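Local coordinates for protein MdcD (Pseudomonas aeruginosa, PDB 5VIP) that is a malonate decarboxylase beta subunit that probably takes part in decarboxylating a malonyl thioester on an acyl carrier protein, at residues 245-248 with 254-257. Sequence-based numbering, arbitrary orientation.
Sequences PARP and EDYL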
ATOM      1  N   PRO B 245     -18.391  -7.220  -1.041  1.00 17.08           N
ATOM      2  CA  PRO B 245     -18.581  -7.692  -2.421  1.00 20.93           C
ATOM      3  C   PRO B 245     -18.097  -9.136  -2.615  1.00 23.74           C
ATOM      4  O   PRO B 245     -17.103  -9.557  -2.014  1.00 23.41           O
ATOM      5  CB  PRO B 245     -17.747  -6.707  -3.259  1.00 19.71           C
ATOM      6  CG  PRO B 245     -16.763  -6.117  -2.310  1.00 18.25           C
ATOM      7  CD  PRO B 245     -17.393  -6.141  -0.941  1.00 17.37           C
ATOM      8  N   ALA B 246     -18.806  -9.891  -3.449  1.00 23.80           N
ATOM      9  CA  ALA B 246     -18.481 -11.299  -3.672  1.00 23.89           C
ATOM     10  C   ALA B 246     -17.167 -11.488  -4.427  1.00 23.46           C
ATOM     11  O   ALA B 246     -16.429 -12.442  -4.169  1.00 27.60           O
ATOM     12  CB  ALA B 246     -19.612 -11.986  -4.426  1.00 26.80           C
ATOM     13  N   ARG B 247     -16.886 -10.600  -5.375  1.00 19.54           N
ATOM     14  CA  ARG B 247     -15.675 -10.725  -6.174  1.00 25.26           C
ATOM     15  C   ARG B 247     -15.096  -9.350  -6.501  1.00 26.14           C
ATOM     16  O   ARG B 247     -15.255  -8.838  -7.610  1.00 25.00           O
ATOM     17  CB  ARG B 247     -15.960 -11.506  -7.456  1.00 29.66           C
ATOM     18  CG  ARG B 247     -14.724 -12.123  -8.059  1.00 36.85           C
ATOM     19  CD  ARG B 247     -15.086 -13.031  -9.211  1.00 43.95           C
ATOM     20  NE  ARG B 247     -13.963 -13.178 -10.128  1.00 47.63           N
ATOM     21  CZ  ARG B 247     -14.018 -12.854 -11.413  1.00 47.01           C
ATOM     22  NH1 ARG B 247     -15.138 -12.358 -11.931  1.00 47.89           N
ATOM     23  NH2 ARG B 247     -12.955 -13.021 -12.178  1.00 50.68           N
ATOM     24  N   PRO B 248     -14.418  -8.749  -5.520  1.00 20.41           N
ATOM     25  CA  PRO B 248     -13.855  -7.403  -5.668  1.00 21.29           C
ATOM     26  C   PRO B 248     -12.684  -7.390  -6.655  1.00 23.03           C
ATOM     27  O   PRO B 248     -12.146  -8.456  -6.963  1.00 21.28           O
ATOM     28  CB  PRO B 248     -13.398  -7.065  -4.248  1.00 22.65           C
ATOM     29  CG  PRO B 248     -13.081  -8.393  -3.642  1.00 25.29           C
ATOM     30  CD  PRO B 248     -14.090  -9.354  -4.217  1.00 21.97           C
ATOM     31  N   GLU B 254      -6.066 -12.855 -12.326  1.00 27.85           N
ATOM     32  CA  GLU B 254      -5.937 -13.688 -13.521  1.00 32.67           C
ATOM     33  C   GLU B 254      -6.726 -13.079 -14.673  1.00 34.31           C
ATOM     34  O   GLU B 254      -6.304 -13.143 -15.827  1.00 37.70           O
ATOM     35  CB  GLU B 254      -6.402 -15.126 -13.257  1.00 35.71           C
ATOM     36  CG  GLU B 254      -7.774 -15.237 -12.601  1.00 47.58           C
ATOM     37  CD  GLU B 254      -8.562 -16.455 -13.073  1.00 55.72           C
ATOM     38  OE1 GLU B 254      -7.938 -17.489 -13.401  1.00 61.76           O
ATOM     39  OE2 GLU B 254      -9.810 -16.371 -13.120  1.00 55.03           O
ATOM     40  N   ASP B 255      -7.862 -12.472 -14.356  1.00 33.14           N
ATOM     41  CA  ASP B 255      -8.682 -11.819 -15.367  1.00 33.86           C
ATOM     42  C   ASP B 255      -8.035 -10.555 -15.912  1.00 34.84           C
ATOM     43  O   ASP B 255      -8.082 -10.311 -17.118  1.00 36.70           O
ATOM     44  CB  ASP B 255     -10.057 -11.481 -14.803  1.00 33.93           C
ATOM     45  CG  ASP B 255     -10.751 -12.690 -14.229  1.00 46.74           C
ATOM     46  OD1 ASP B 255     -11.023 -13.643 -14.992  1.00 50.49           O
ATOM     47  OD2 ASP B 255     -10.999 -12.697 -13.005  1.00 50.11           O
ATOM     48  N   TYR B 256      -7.466  -9.736 -15.028  1.00 29.57           N
ATOM     49  CA  TYR B 256      -6.777  -8.529 -15.471  1.00 26.03           C
ATOM     50  C   TYR B 256      -5.571  -8.912 -16.326  1.00 31.01           C
ATOM     51  O   TYR B 256      -5.292  -8.273 -17.336  1.00 30.48           O
ATOM     52  CB  TYR B 256      -6.344  -7.661 -14.280  1.00 25.89           C
ATOM     53  CG  TYR B 256      -7.468  -6.814 -13.712  1.00 28.68           C
ATOM     54  CD1 TYR B 256      -7.886  -5.662 -14.364  1.00 30.50           C
ATOM     55  CD2 TYR B 256      -8.105  -7.166 -12.524  1.00 24.46           C
ATOM     56  CE1 TYR B 256      -8.918  -4.885 -13.857  1.00 32.82           C
ATOM     57  CE2 TYR B 256      -9.139  -6.397 -12.012  1.00 25.72           C
ATOM     58  CZ  TYR B 256      -9.541  -5.260 -12.684  1.00 30.04           C
ATOM     59  OH  TYR B 256     -10.558  -4.478 -12.178  1.00 29.74           O
ATOM     60  N   LEU B 257      -4.866  -9.961 -15.915  1.00 30.89           N
ATOM     61  CA  LEU B 257      -3.703 -10.434 -16.657  1.00 30.72           C
ATOM     62  C   LEU B 257      -4.092 -10.907 -18.058  1.00 34.44           C
ATOM     63  O   LEU B 257      -3.403 -10.602 -19.025  1.00 36.88           O
ATOM     64  CB  LEU B 257      -3.005 -11.552 -15.892  1.00 28.51           C
ATOM     65  CG  LEU B 257      -2.041 -11.068 -14.808  1.00 26.30           C
ATOM     66  CD1 LEU B 257      -1.656 -12.213 -13.896  1.00 27.11           C
ATOM     67  CD2 LEU B 257      -0.812 -10.459 -15.449  1.00 30.58           C
TER
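Arg247 and Asp255 are the two residues that meet here, one in the loop after helix 229-242 and the other on helix 253-261. Along 245-248, Pro245 packs on Ser171, at the start of the turn that presents the arginine. At Arg247 the first torsion sets CG anti to the backbone N (chi1 -158°), and the chain then runs extended from CG to NE, spanning most of the gap between the CA atoms of Arg247 and Asp255, which are 11.6 Å apart. The Asp255 side chain, with CG anti to its own carbonyl carbon, comes from the opposite direction to meet it. NH2 of Arg247 and OD2 of Asp255 form a charge pairing modelled as a salt bridge, but their separation is implausibly short, so the placement of both atoms is doubtful and no bond strength can be read from it. The same caution covers the orientation: in the model Asp255 CG lies at the guanidinium edge, in its plane, and the planes of the two groups are turned 86° apart, so that as built this is not a flat two-pronged pairing. A second negative charge is close, Glu254 OE2 lying 4.7 Å from the uncertain NH2 of Arg247; it is not in contact but may add to the favourable field around the guanidinium. Only 75 Å² is buried in total, and neither touching residue is buried, consistent with a peripheral contact. Farther round the helix, Tyr256 stacks on an aromatic side chain of another protein chain, and Leu257 packs on an aromatic side chain of that chain. The contact is a local, doubtfully modelled surface ion pair between an interhelical loop with prolines at 245 and 248 and the following helix, near the C-terminal end of the modelled part of a carboxyltransferase domain of the crotonase-like superfamily.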